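Long-range contacts in antigen TpF1 (Treponema pallidum, PDB 2FJC), which belongs to the Dps family of mini-ferritins and probably oxidises and stores iron, binding ferric ions between its subunits: residues Ala12-Gln17 against Gln121-Glu126; Val27-Leu32 against Glu53-Val58; Asn34-Ile39 against Gln46-Leu51. All coordinates share one frame; numbering follows the deposited sequence.

How the interactions relate
Three antiparallel contacts are spread along the long first helix, 8-38. Near its start, residues 12-17 meet 121-126 of helix 99-127, so interaction 1 closes the longest loop, with 103 intervening residues. Further on, interaction 2 joins 27-32 to 53-58 of helix 44-71, and interaction 3 joins 34-39, at the end of the first helix, to 46-51 just after the turn. Interaction 3 is enclosed by interaction 2, and both by interaction 1; none cross. The first contact lies about 23 and 33 Å from the other two, centre to centre. Interactions 2 and 3 adjoin, Tyr55 OH lying 3.7 Å from His36 NE2 beside the iron, and both reach the same neighbouring subunit.

Interaction 1 (Ala12-Gln17 against Gln121-Glu126); sequences AAICEQ and QVLAAE
The backbone carbonyls of Leu123 and Ala124, the two residues that receive Ile14, have a polar partner in common: both are hydrogen-bonded to Ser127 OG, a hydroxyl shared by two successive C=O groups near the end of helix 99-127. No hydrogen bond passes between Ala12-Gln17 and Gln121-Glu126. The contact is apolar and fairly slight, burying 178 Å² in all, with the short helical segments antiparallel at 155° and their axes 9.8 Å apart. Ile14 extends across to the facing helix. Its CG1 lies anti to the carbonyl carbon (chi1 -73°) and passes Leu123 CB at 4.0 Å, the two side chains sliding by each other in opposite directions. The chain then extends, and CD1 comes to rest against the backbone of Ala124, 3.8 Å from its CA. Leu123 answers with CD1, which meets two side chains spaced one helical turn apart. Gln17 touches it with its aliphatic CG at 4.0 Å, its side chain crossing that of Leu123 at about a right angle, while Ala13 CB stands 4.2 Å from the same methyl. This seam joins the first and third long helices of the ferritin-like four-helix bundle. On the side of Ile14 the bundle is continued by Thr132 of helix 130-154, with Asp129 and Leu72 from the adjoining loops.

Interaction 2 (Val27-Leu32 against Glu53-Val58); sequences VLYIKL and EYYVSV
Val27-Leu32 and Glu53-Val58 form part of the antiparallel seam between the first two helices of the ferritin-like four-helix bundle, where Tyr29, Leu32, Tyr55 and Val58 interlock. The short axes run 9.0 Å apart at 164°, and the contact is buried and without cross-helix hydrogen bonds. Tyr29 has CG anti to its backbone N (chi1 -179°), and its ring presents an edge to the other helix: CD1 lies in plane with Tyr55 O, 3.3 Å away, and CE1 approaches the same oxygen. The Tyr55 ring follows at a steep inclination, its plane turned 80° from that of Tyr29, with the centroids 5.7 Å apart. Both tyrosines also have partners beyond this pair of helices, at a subunit interface and beside the metal. Tyr29 OH is hydrogen-bonded to Thr59 of a neighbouring subunit and its ring meets Tyr29 of that subunit with nearly parallel planes, whereas the Tyr55 side chain comes within about 4 Å of the bound iron and its ring stacks on His33. Toward the bundle interior the contact is aliphatic. Val58 divides its two methyls: CG1 packs 4.1 Å from Tyr29 CB, and CG2 touches both Leu28 CD1 at 3.9 Å and Leu32 CD1 at 3.7 Å. Phe110 and Leu113 of helix 99-127 adjoin Leu28 here. Leu32 CD1 also presses onto the backbone of the facing helix, 3.6 Å from Tyr55 N.

Interaction 3 (Asn34-Ile39 against Gln46-Leu51); sequences NYHWHI and QVHELL. With FE (Fe (III) ion), chain S.
His36 starts with CB packed against Leu51 CB at 4.0 Å, and its CG, anti to the backbone N (chi1 179°), carries the ring in beside His48. From there ND1 turns toward His48 O, 2.6 Å away, in a weak, bent hydrogen bond, with the oxygen in plane at the ring edge. CE1 lies over the centre of the His48 ring, for the two imidazoles form an offset stack with planes at 12° and centroids 3.6 Å apart. CD2 also faces His48 CE1. At the tip, NE2 binds the ferric ion at 2.5 Å. Asp63 and Glu67 of a neighbouring subunit bind the same ion, so the site bridges two subunits, as do the ferroxidase centres characteristic of Dps proteins. The weak bond at ND1 and the stacked His48 would be expected to limit rotation of this ligand, and the Tyr55 ring meets it edge-to-face. His48 returns a bond of its own, ND1 donating to His36 O at 2.7 Å (140° at the hydrogen), the oxygen close to its ring plane, so each histidine ring reaches the main-chain carbonyl of the other. Beyond the stacked rings, Ile39, the first residue after helix 8-38, sends CD1 to Val47 CG1 at 3.5 Å and to Leu51 CD2 at 3.9 Å; Ile97 and Ala102 also touch its side chain.

Interaction 1 (Ala12-Gln17 against Gln121-Glu126)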
ATOM      1  N   ALA B  12     -26.109  -3.610  35.933  1.00 41.30           N
ATOM      2  CA  ALA B  12     -26.722  -2.295  36.078  1.00 40.74           C
ATOM      3  C   ALA B  12     -25.685  -1.275  36.515  1.00 40.10           C
ATOM      4  O   ALA B  12     -25.658  -0.144  36.029  1.00 38.75           O
ATOM      5  CB  ALA B  12     -27.831  -2.336  37.108  1.00 40.03           C
ATOM      6  N   ALA B  13     -24.842  -1.671  37.458  1.00 38.58           N
ATOM      7  CA  ALA B  13     -23.804  -0.777  37.952  1.00 37.78           C
ATOM      8  C   ALA B  13     -22.793  -0.472  36.841  1.00 38.03           C
ATOM      9  O   ALA B  13     -22.347   0.664  36.686  1.00 36.77           O
ATOM     10  CB  ALA B  13     -23.099  -1.395  39.138  1.00 35.09           C
ATOM     11  N   ILE B  14     -22.436  -1.492  36.069  1.00 37.51           N
ATOM     12  CA  ILE B  14     -21.502  -1.315  34.970  1.00 36.39           C
ATOM     13  C   ILE B  14     -22.101  -0.398  33.901  1.00 37.56           C
ATOM     14  O   ILE B  14     -21.418   0.498  33.403  1.00 37.29           O
ATOM     15  CB  ILE B  14     -21.121  -2.676  34.350  1.00 34.50           C
ATOM     16  CG1 ILE B  14     -20.191  -3.424  35.305  1.00 34.04           C
ATOM     17  CG2 ILE B  14     -20.445  -2.482  33.015  1.00 33.64           C
ATOM     18  CD1 ILE B  14     -19.941  -4.865  34.934  1.00 31.27           C
ATOM     19  N   CYS B  15     -23.371  -0.609  33.559  1.00 36.96           N
ATOM     20  CA  CYS B  15     -24.030   0.228  32.563  1.00 38.04           C
ATOM     21  C   CYS B  15     -24.063   1.684  32.997  1.00 39.02           C
ATOM     22  O   CYS B  15     -23.917   2.587  32.179  1.00 38.40           O
ATOM     23  CB  CYS B  15     -25.464  -0.239  32.319  1.00 37.49           C
ATOM     24  SG  CYS B  15     -25.572  -1.736  31.352  1.00 38.30           S
ATOM     25  N   GLU B  16     -24.264   1.911  34.291  1.00 40.56           N
ATOM     26  CA  GLU B  16     -24.314   3.272  34.807  1.00 41.47           C
ATOM     27  C   GLU B  16     -22.944   3.930  34.612  1.00 40.24           C
ATOM     28  O   GLU B  16     -22.848   5.093  34.245  1.00 38.22           O
ATOM     29  CB  GLU B  16     -24.705   3.267  36.289  1.00 43.85           C
ATOM     30  CG  GLU B  16     -25.384   4.558  36.749  1.00 49.72           C
ATOM     31  CD  GLU B  16     -26.453   5.046  35.760  1.00 54.09           C
ATOM     32  OE1 GLU B  16     -27.331   4.241  35.380  1.00 54.71           O
ATOM     33  OE2 GLU B  16     -26.413   6.237  35.361  1.00 56.23           O
ATOM     34  N   GLN B  17     -21.886   3.171  34.860  1.00 40.01           N
ATOM     35  CA  GLN B  17     -20.529   3.667  34.686  1.00 38.99           C
ATOM     36  C   GLN B  17     -20.291   3.965  33.211  1.00 38.54           C
ATOM     37  O   GLN B  17     -19.796   5.039  32.853  1.00 38.69           O
ATOM     38  CB  GLN B  17     -19.524   2.619  35.167  1.00 41.14           C
ATOM     39  CG  GLN B  17     -19.320   2.581  36.678  1.00 43.54           C
ATOM     40  CD  GLN B  17     -18.623   3.834  37.184  1.00 47.01           C
ATOM     41  OE1 GLN B  17     -17.415   4.020  36.982  1.00 46.58           O
ATOM     42  NE2 GLN B  17     -19.387   4.715  37.828  1.00 48.61           N
ATOM     43  N   GLN B 121     -13.380  -1.089  35.469  1.00 31.71           N
ATOM     44  CA  GLN B 121     -12.657  -2.312  35.210  1.00 33.33           C
ATOM     45  C   GLN B 121     -12.723  -3.218  36.424  1.00 33.48           C
ATOM     46  O   GLN B 121     -12.854  -4.430  36.269  1.00 33.00           O
ATOM     47  CB  GLN B 121     -11.216  -2.023  34.735  1.00 33.12           C
ATOM     48  CG  GLN B 121     -10.052  -2.316  35.647  1.00 35.69           C
ATOM     49  CD  GLN B 121      -9.876  -3.771  36.026  1.00 35.75           C
ATOM     50  OE1 GLN B 121      -9.873  -4.669  35.184  1.00 35.25           O
ATOM     51  NE2 GLN B 121      -9.705  -4.006  37.316  1.00 36.22           N
ATOM     52  N   VAL B 122     -12.681  -2.644  37.626  1.00 32.99           N
ATOM     53  CA  VAL B 122     -12.774  -3.438  38.846  1.00 33.55           C
ATOM     54  C   VAL B 122     -14.151  -4.096  38.916  1.00 34.32           C
ATOM     55  O   VAL B 122     -14.257  -5.283  39.213  1.00 34.13           O
ATOM     56  CB  VAL B 122     -12.538  -2.569  40.117  1.00 34.23           C
ATOM     57  CG1 VAL B 122     -12.953  -3.318  41.376  1.00 30.88           C
ATOM     58  CG2 VAL B 122     -11.060  -2.205  40.215  1.00 33.49           C
ATOM     59  N   LEU B 123     -15.201  -3.334  38.628  1.00 34.83           N
ATOM     60  CA  LEU B 123     -16.557  -3.870  38.647  1.00 36.05           C
ATOM     61  C   LEU B 123     -16.687  -5.023  37.668  1.00 36.24           C
ATOM     62  O   LEU B 123     -17.188  -6.093  38.006  1.00 34.78           O
ATOM     63  CB  LEU B 123     -17.579  -2.804  38.262  1.00 36.05           C
ATOM     64  CG  LEU B 123     -17.970  -1.773  39.322  1.00 39.46           C
ATOM     65  CD1 LEU B 123     -18.991  -0.793  38.734  1.00 36.65           C
ATOM     66  CD2 LEU B 123     -18.559  -2.482  40.536  1.00 36.99           C
ATOM     67  N   ALA B 124     -16.235  -4.790  36.445  1.00 36.39           N
ATOM     68  CA  ALA B 124     -16.310  -5.794  35.399  1.00 37.18           C
ATOM     69  C   ALA B 124     -15.519  -7.041  35.762  1.00 37.18           C
ATOM     70  O   ALA B 124     -15.978  -8.160  35.560  1.00 36.04           O
ATOM     71  CB  ALA B 124     -15.804  -5.216  34.098  1.00 35.36           C
ATOM     72  N   ALA B 125     -14.329  -6.839  36.310  1.00 39.07           N
ATOM     73  CA  ALA B 125     -13.469  -7.949  36.694  1.00 39.39           C
ATOM     74  C   ALA B 125     -14.109  -8.796  37.791  1.00 40.18           C
ATOM     75  O   ALA B 125     -14.134 -10.019  37.696  1.00 39.59           O
ATOM     76  CB  ALA B 125     -12.109  -7.421  37.157  1.00 39.66           C
ATOM     77  N   GLU B 126     -14.639  -8.150  38.823  1.00 40.62           N
ATOM     78  CA  GLU B 126     -15.251  -8.882  39.918  1.00 42.81           C
ATOM     79  C   GLU B 126     -16.550  -9.581  39.528  1.00 42.08           C
ATOM     80  O   GLU B 126     -16.903 -10.597  40.112  1.00 41.91           O
ATOM     81  CB  GLU B 126     -15.485  -7.947  41.113  1.00 44.49           C
ATOM     82  CG  GLU B 126     -14.195  -7.238  41.572  1.00 51.88           C
ATOM     83  CD  GLU B 126     -14.356  -6.376  42.830  1.00 54.68           C
ATOM     84  OE1 GLU B 126     -15.307  -5.555  42.894  1.00 57.02           O
ATOM     85  OE2 GLU B 126     -13.513  -6.512  43.748  1.00 54.43           O
TER

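Interaction 2 (Val27-Leu32 against Glu53-Val58)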
ATOM      1  N   VAL B  27     -17.911  14.971  26.047  1.00 31.13           N
ATOM      2  CA  VAL B  27     -17.519  16.303  26.470  1.00 31.77           C
ATOM      3  C   VAL B  27     -16.036  16.557  26.178  1.00 30.94           C
ATOM      4  O   VAL B  27     -15.666  17.622  25.698  1.00 31.00           O
ATOM      5  CB  VAL B  27     -17.800  16.502  27.982  1.00 30.95           C
ATOM      6  CG1 VAL B  27     -17.189  17.800  28.459  1.00 31.45           C
ATOM      7  CG2 VAL B  27     -19.309  16.526  28.230  1.00 30.85           C
ATOM      8  N   LEU B  28     -15.195  15.568  26.457  1.00 29.90           N
ATOM      9  CA  LEU B  28     -13.764  15.702  26.225  1.00 29.40           C
ATOM     10  C   LEU B  28     -13.471  15.904  24.744  1.00 29.53           C
ATOM     11  O   LEU B  28     -12.571  16.660  24.374  1.00 29.67           O
ATOM     12  CB  LEU B  28     -13.036  14.451  26.688  1.00 29.44           C
ATOM     13  CG  LEU B  28     -11.734  14.652  27.444  1.00 30.31           C
ATOM     14  CD1 LEU B  28     -10.957  13.361  27.372  1.00 29.44           C
ATOM     15  CD2 LEU B  28     -10.935  15.805  26.870  1.00 29.50           C
ATOM     16  N   TYR B  29     -14.224  15.201  23.907  1.00 28.19           N
ATOM     17  CA  TYR B  29     -14.063  15.271  22.469  1.00 28.50           C
ATOM     18  C   TYR B  29     -14.111  16.711  21.982  1.00 29.95           C
ATOM     19  O   TYR B  29     -13.253  17.154  21.215  1.00 30.56           O
ATOM     20  CB  TYR B  29     -15.159  14.470  21.775  1.00 27.12           C
ATOM     21  CG  TYR B  29     -15.053  14.477  20.267  1.00 26.90           C
ATOM     22  CD1 TYR B  29     -14.001  13.834  19.617  1.00 26.70           C
ATOM     23  CD2 TYR B  29     -16.011  15.125  19.487  1.00 28.65           C
ATOM     24  CE1 TYR B  29     -13.906  13.831  18.223  1.00 27.68           C
ATOM     25  CE2 TYR B  29     -15.930  15.131  18.093  1.00 27.60           C
ATOM     26  CZ  TYR B  29     -14.876  14.484  17.466  1.00 28.20           C
ATOM     27  OH  TYR B  29     -14.795  14.499  16.092  1.00 25.15           O
ATOM     28  N   ILE B  30     -15.117  17.442  22.435  1.00 29.55           N
ATOM     29  CA  ILE B  30     -15.263  18.817  22.032  1.00 30.93           C
ATOM     30  C   ILE B  30     -14.272  19.728  22.748  1.00 32.08           C
ATOM     31  O   ILE B  30     -13.780  20.699  22.168  1.00 32.22           O
ATOM     32  CB  ILE B  30     -16.710  19.265  22.248  1.00 30.59           C
ATOM     33  CG1 ILE B  30     -17.573  18.588  21.180  1.00 29.87           C
ATOM     34  CG2 ILE B  30     -16.829  20.785  22.171  1.00 25.73           C
ATOM     35  CD1 ILE B  30     -19.036  18.851  21.337  1.00 36.88           C
ATOM     36  N   LYS B  31     -13.954  19.393  23.990  1.00 31.04           N
ATOM     37  CA  LYS B  31     -13.013  20.178  24.763  1.00 31.23           C
ATOM     38  C   LYS B  31     -11.659  20.133  24.068  1.00 31.50           C
ATOM     39  O   LYS B  31     -10.955  21.139  23.986  1.00 32.62           O
ATOM     40  CB  LYS B  31     -12.919  19.603  26.177  1.00 32.01           C
ATOM     41  CG  LYS B  31     -12.218  20.479  27.192  1.00 32.53           C
ATOM     42  CD  LYS B  31     -12.450  19.930  28.605  1.00 32.68           C
ATOM     43  CE  LYS B  31     -11.725  20.758  29.653  1.00 33.73           C
ATOM     44  NZ  LYS B  31     -11.942  20.226  31.016  1.00 33.60           N
ATOM     45  N   LEU B  32     -11.298  18.962  23.558  1.00 31.62           N
ATOM     46  CA  LEU B  32     -10.022  18.800  22.878  1.00 31.67           C
ATOM     47  C   LEU B  32      -9.984  19.639  21.604  1.00 32.46           C
ATOM     48  O   LEU B  32      -8.926  20.123  21.208  1.00 32.19           O
ATOM     49  CB  LEU B  32      -9.777  17.325  22.553  1.00 31.50           C
ATOM     50  CG  LEU B  32      -9.430  16.463  23.767  1.00 30.99           C
ATOM     51  CD1 LEU B  32      -9.472  14.992  23.389  1.00 29.73           C
ATOM     52  CD2 LEU B  32      -8.053  16.861  24.287  1.00 28.15           C
ATOM     53  N   GLU B  53      -4.880  13.828  17.519  1.00 38.11           N
ATOM     54  CA  GLU B  53      -4.674  12.404  17.774  1.00 39.02           C
ATOM     55  C   GLU B  53      -5.533  12.037  18.976  1.00 37.87           C
ATOM     56  O   GLU B  53      -6.218  11.016  18.974  1.00 37.03           O
ATOM     57  CB  GLU B  53      -3.210  12.106  18.105  1.00 41.11           C
ATOM     58  CG  GLU B  53      -2.289  11.966  16.918  1.00 46.49           C
ATOM     59  CD  GLU B  53      -0.831  11.800  17.332  1.00 51.73           C
ATOM     60  OE1 GLU B  53      -0.546  10.985  18.252  1.00 51.82           O
ATOM     61  OE2 GLU B  53       0.029  12.488  16.730  1.00 54.53           O
ATOM     62  N   TYR B  54      -5.499  12.894  19.994  1.00 35.84           N
ATOM     63  CA  TYR B  54      -6.268  12.660  21.203  1.00 35.14           C
ATOM     64  C   TYR B  54      -7.765  12.584  20.968  1.00 35.11           C
ATOM     65  O   TYR B  54      -8.415  11.635  21.417  1.00 34.72           O
ATOM     66  CB  TYR B  54      -5.991  13.740  22.255  1.00 34.61           C
ATOM     67  CG  TYR B  54      -4.639  13.644  22.939  1.00 36.20           C
ATOM     68  CD1 TYR B  54      -3.876  12.467  22.882  1.00 35.90           C
ATOM     69  CD2 TYR B  54      -4.137  14.716  23.681  1.00 34.71           C
ATOM     70  CE1 TYR B  54      -2.650  12.364  23.547  1.00 34.93           C
ATOM     71  CE2 TYR B  54      -2.915  14.618  24.356  1.00 35.13           C
ATOM     72  CZ  TYR B  54      -2.181  13.445  24.283  1.00 34.96           C
ATOM     73  OH  TYR B  54      -0.980  13.355  24.945  1.00 36.87           O
ATOM     74  N   TYR B  55      -8.335  13.566  20.275  1.00 34.45           N
ATOM     75  CA  TYR B  55      -9.770  13.502  20.092  1.00 35.03           C
ATOM     76  C   TYR B  55     -10.201  12.386  19.156  1.00 35.02           C
ATOM     77  O   TYR B  55     -11.329  11.914  19.237  1.00 36.23           O
ATOM     78  CB  TYR B  55     -10.367  14.875  19.698  1.00 36.02           C
ATOM     79  CG  TYR B  55     -10.018  15.503  18.354  1.00 35.97           C
ATOM     80  CD1 TYR B  55     -10.361  14.885  17.150  1.00 36.30           C
ATOM     81  CD2 TYR B  55      -9.473  16.794  18.296  1.00 35.79           C
ATOM     82  CE1 TYR B  55     -10.186  15.538  15.924  1.00 36.49           C
ATOM     83  CE2 TYR B  55      -9.291  17.454  17.086  1.00 35.82           C
ATOM     84  CZ  TYR B  55      -9.653  16.825  15.904  1.00 37.83           C
ATOM     85  OH  TYR B  55      -9.505  17.494  14.711  1.00 37.44           O
ATOM     86  N   VAL B  56      -9.301  11.945  18.285  1.00 33.91           N
ATOM     87  CA  VAL B  56      -9.620  10.841  17.390  1.00 32.66           C
ATOM     88  C   VAL B  56      -9.681   9.609  18.283  1.00 32.34           C
ATOM     89  O   VAL B  56     -10.590   8.792  18.184  1.00 32.47           O
ATOM     90  CB  VAL B  56      -8.520  10.644  16.301  1.00 32.86           C
ATOM     91  CG1 VAL B  56      -8.623   9.246  15.700  1.00 27.77           C
ATOM     92  CG2 VAL B  56      -8.671  11.716  15.203  1.00 28.00           C
ATOM     93  N   SER B  57      -8.706   9.496  19.171  1.00 32.15           N
ATOM     94  CA  SER B  57      -8.644   8.383  20.094  1.00 33.02           C
ATOM     95  C   SER B  57      -9.833   8.421  21.062  1.00 34.90           C
ATOM     96  O   SER B  57     -10.428   7.394  21.387  1.00 34.91           O
ATOM     97  CB  SER B  57      -7.341   8.436  20.875  1.00 33.38           C
ATOM     98  OG  SER B  57      -7.354   7.483  21.921  1.00 37.78           O
ATOM     99  N   VAL B  58     -10.180   9.617  21.518  1.00 35.06           N
ATOM    100  CA  VAL B  58     -11.286   9.776  22.438  1.00 34.37           C
ATOM    101  C   VAL B  58     -12.606   9.369  21.796  1.00 36.16           C
ATOM    102  O   VAL B  58     -13.433   8.697  22.425  1.00 35.69           O
ATOM    103  CB  VAL B  58     -11.393  11.249  22.929  1.00 33.28           C
ATOM    104  CG1 VAL B  58     -12.795  11.540  23.436  1.00 29.19           C
ATOM    105  CG2 VAL B  58     -10.370  11.506  24.033  1.00 31.38           C
TER

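Interaction 3 (Asn34-Ile39 against Gln46-Leu51)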
ATOM      1  N   ASN B  34     -11.456  22.451  21.315  1.00 33.80           N
ATOM      2  CA  ASN B  34     -11.265  23.795  21.826  1.00 32.20           C
ATOM      3  C   ASN B  34      -9.765  24.084  21.906  1.00 32.92           C
ATOM      4  O   ASN B  34      -9.297  25.068  21.348  1.00 34.32           O
ATOM      5  CB  ASN B  34     -11.896  23.923  23.209  1.00 32.27           C
ATOM      6  CG  ASN B  34     -12.003  25.359  23.665  1.00 29.68           C
ATOM      7  OD1 ASN B  34     -11.052  26.121  23.569  1.00 28.45           O
ATOM      8  ND2 ASN B  34     -13.164  25.732  24.173  1.00 30.06           N
ATOM      9  N   TYR B  35      -9.006  23.227  22.585  1.00 32.42           N
ATOM     10  CA  TYR B  35      -7.567  23.443  22.690  1.00 33.18           C
ATOM     11  C   TYR B  35      -6.915  23.354  21.322  1.00 33.62           C
ATOM     12  O   TYR B  35      -6.016  24.126  20.994  1.00 36.10           O
ATOM     13  CB  TYR B  35      -6.932  22.418  23.626  1.00 32.27           C
ATOM     14  CG  TYR B  35      -7.532  22.439  25.010  1.00 34.85           C
ATOM     15  CD1 TYR B  35      -7.800  23.649  25.651  1.00 31.88           C
ATOM     16  CD2 TYR B  35      -7.839  21.252  25.678  1.00 34.16           C
ATOM     17  CE1 TYR B  35      -8.359  23.680  26.906  1.00 33.23           C
ATOM     18  CE2 TYR B  35      -8.397  21.274  26.947  1.00 35.15           C
ATOM     19  CZ  TYR B  35      -8.658  22.492  27.558  1.00 35.29           C
ATOM     20  OH  TYR B  35      -9.237  22.513  28.812  1.00 34.75           O
ATOM     21  N   HIS B  36      -7.376  22.399  20.530  1.00 32.47           N
ATOM     22  CA  HIS B  36      -6.864  22.176  19.190  1.00 32.47           C
ATOM     23  C   HIS B  36      -6.916  23.476  18.389  1.00 32.94           C
ATOM     24  O   HIS B  36      -5.977  23.811  17.663  1.00 32.19           O
ATOM     25  CB  HIS B  36      -7.714  21.087  18.510  1.00 31.42           C
ATOM     26  CG  HIS B  36      -7.311  20.769  17.100  1.00 32.12           C
ATOM     27  ND1 HIS B  36      -6.085  20.220  16.775  1.00 32.76           N
ATOM     28  CD2 HIS B  36      -8.003  20.861  15.938  1.00 29.42           C
ATOM     29  CE1 HIS B  36      -6.044  19.980  15.476  1.00 30.42           C
ATOM     30  NE2 HIS B  36      -7.195  20.360  14.945  1.00 29.81           N
ATOM     31  N   TRP B  37      -8.013  24.208  18.536  1.00 32.27           N
ATOM     32  CA  TRP B  37      -8.206  25.457  17.820  1.00 33.93           C
ATOM     33  C   TRP B  37      -7.598  26.707  18.444  1.00 34.72           C
ATOM     34  O   TRP B  37      -7.095  27.576  17.730  1.00 36.81           O
ATOM     35  CB  TRP B  37      -9.693  25.738  17.644  1.00 31.01           C
ATOM     36  CG  TRP B  37     -10.429  24.716  16.883  1.00 31.61           C
ATOM     37  CD1 TRP B  37      -9.989  24.024  15.798  1.00 29.29           C
ATOM     38  CD2 TRP B  37     -11.784  24.304  17.103  1.00 30.70           C
ATOM     39  NE1 TRP B  37     -10.984  23.207  15.326  1.00 31.62           N
ATOM     40  CE2 TRP B  37     -12.099  23.358  16.107  1.00 29.87           C
ATOM     41  CE3 TRP B  37     -12.760  24.649  18.044  1.00 29.15           C
ATOM     42  CZ2 TRP B  37     -13.353  22.745  16.020  1.00 28.93           C
ATOM     43  CZ3 TRP B  37     -14.008  24.043  17.960  1.00 30.76           C
ATOM     44  CH2 TRP B  37     -14.293  23.100  16.952  1.00 29.93           C
ATOM     45  N   HIS B  38      -7.629  26.796  19.766  1.00 33.46           N
ATOM     46  CA  HIS B  38      -7.181  28.006  20.424  1.00 33.16           C
ATOM     47  C   HIS B  38      -5.839  28.078  21.111  1.00 33.85           C
ATOM     48  O   HIS B  38      -5.510  29.109  21.689  1.00 36.73           O
ATOM     49  CB  HIS B  38      -8.281  28.444  21.377  1.00 31.48           C
ATOM     50  CG  HIS B  38      -9.623  28.522  20.722  1.00 29.13           C
ATOM     51  ND1 HIS B  38     -10.711  27.801  21.161  1.00 29.38           N
ATOM     52  CD2 HIS B  38     -10.042  29.215  19.639  1.00 28.64           C
ATOM     53  CE1 HIS B  38     -11.746  28.048  20.376  1.00 29.66           C
ATOM     54  NE2 HIS B  38     -11.367  28.904  19.445  1.00 28.82           N
ATOM     55  N   ILE B  39      -5.055  27.013  21.074  1.00 33.65           N
ATOM     56  CA  ILE B  39      -3.743  27.096  21.690  1.00 33.88           C
ATOM     57  C   ILE B  39      -2.912  28.009  20.802  1.00 33.94           C
ATOM     58  O   ILE B  39      -3.271  28.278  19.660  1.00 32.68           O
ATOM     59  CB  ILE B  39      -3.016  25.738  21.743  1.00 34.14           C
ATOM     60  CG1 ILE B  39      -3.037  25.088  20.353  1.00 33.33           C
ATOM     61  CG2 ILE B  39      -3.632  24.857  22.814  1.00 35.97           C
ATOM     62  CD1 ILE B  39      -2.104  23.897  20.220  1.00 31.78           C
ATOM     63  N   GLN B  46       2.855  21.035  16.489  1.00 35.81           N
ATOM     64  CA  GLN B  46       2.981  19.738  17.133  1.00 34.62           C
ATOM     65  C   GLN B  46       1.833  19.458  18.095  1.00 33.84           C
ATOM     66  O   GLN B  46       1.250  18.380  18.079  1.00 34.06           O
ATOM     67  CB  GLN B  46       4.307  19.634  17.887  1.00 36.56           C
ATOM     68  CG  GLN B  46       5.542  19.552  16.997  1.00 40.56           C
ATOM     69  CD  GLN B  46       5.744  20.800  16.161  1.00 42.08           C
ATOM     70  OE1 GLN B  46       5.617  20.768  14.930  1.00 43.38           O
ATOM     71  NE2 GLN B  46       6.051  21.913  16.827  1.00 40.21           N
ATOM     72  N   VAL B  47       1.506  20.430  18.932  1.00 32.50           N
ATOM     73  CA  VAL B  47       0.434  20.248  19.889  1.00 31.82           C
ATOM     74  C   VAL B  47      -0.913  20.202  19.195  1.00 31.71           C
ATOM     75  O   VAL B  47      -1.786  19.435  19.578  1.00 32.68           O
ATOM     76  CB  VAL B  47       0.450  21.364  20.933  1.00 30.95           C
ATOM     77  CG1 VAL B  47      -0.670  21.155  21.927  1.00 29.31           C
ATOM     78  CG2 VAL B  47       1.790  21.368  21.644  1.00 29.49           C
ATOM     79  N   HIS B  48      -1.075  21.029  18.174  1.00 33.05           N
ATOM     80  CA  HIS B  48      -2.302  21.073  17.386  1.00 34.17           C
ATOM     81  C   HIS B  48      -2.582  19.648  16.884  1.00 34.76           C
ATOM     82  O   HIS B  48      -3.700  19.145  16.975  1.00 36.41           O
ATOM     83  CB  HIS B  48      -2.090  22.019  16.192  1.00 34.49           C
ATOM     84  CG  HIS B  48      -3.277  22.157  15.291  1.00 32.80           C
ATOM     85  ND1 HIS B  48      -4.415  22.841  15.659  1.00 33.78           N
ATOM     86  CD2 HIS B  48      -3.484  21.738  14.019  1.00 32.84           C
ATOM     87  CE1 HIS B  48      -5.273  22.841  14.651  1.00 33.44           C
ATOM     88  NE2 HIS B  48      -4.734  22.177  13.644  1.00 33.45           N
ATOM     89  N   GLU B  49      -1.551  19.003  16.359  1.00 34.57           N
ATOM     90  CA  GLU B  49      -1.675  17.648  15.842  1.00 36.05           C
ATOM     91  C   GLU B  49      -1.860  16.616  16.944  1.00 35.59           C
ATOM     92  O   GLU B  49      -2.633  15.670  16.785  1.00 35.36           O
ATOM     93  CB  GLU B  49      -0.452  17.296  14.992  1.00 37.34           C
ATOM     94  CG  GLU B  49      -0.514  17.881  13.580  1.00 42.80           C
ATOM     95  CD  GLU B  49       0.852  17.995  12.913  1.00 46.23           C
ATOM     96  OE1 GLU B  49       1.795  17.289  13.337  1.00 48.34           O
ATOM     97  OE2 GLU B  49       0.980  18.791  11.953  1.00 49.37           O
ATOM     98  N   LEU B  50      -1.152  16.793  18.058  1.00 33.58           N
ATOM     99  CA  LEU B  50      -1.277  15.871  19.173  1.00 33.22           C
ATOM    100  C   LEU B  50      -2.726  15.878  19.677  1.00 34.70           C
ATOM    101  O   LEU B  50      -3.311  14.827  19.939  1.00 34.86           O
ATOM    102  CB  LEU B  50      -0.340  16.276  20.308  1.00 31.19           C
ATOM    103  CG  LEU B  50      -0.476  15.492  21.617  1.00 29.59           C
ATOM    104  CD1 LEU B  50      -0.098  14.058  21.397  1.00 28.96           C
ATOM    105  CD2 LEU B  50       0.426  16.091  22.672  1.00 29.27           C
ATOM    106  N   LEU B  51      -3.295  17.071  19.804  1.00 34.03           N
ATOM    107  CA  LEU B  51      -4.661  17.225  20.267  1.00 34.91           C
ATOM    108  C   LEU B  51      -5.634  16.481  19.351  1.00 36.07           C
ATOM    109  O   LEU B  51      -6.622  15.894  19.814  1.00 34.63           O
ATOM    110  CB  LEU B  51      -5.022  18.715  20.329  1.00 33.73           C
ATOM    111  CG  LEU B  51      -4.887  19.493  21.647  1.00 33.56           C
ATOM    112  CD1 LEU B  51      -4.379  18.597  22.771  1.00 31.34           C
ATOM    113  CD2 LEU B  51      -3.983  20.687  21.438  1.00 28.66           C
TER
HETATM  114 FE    FE S 603      -8.412  20.757  12.845  1.00 53.85          FE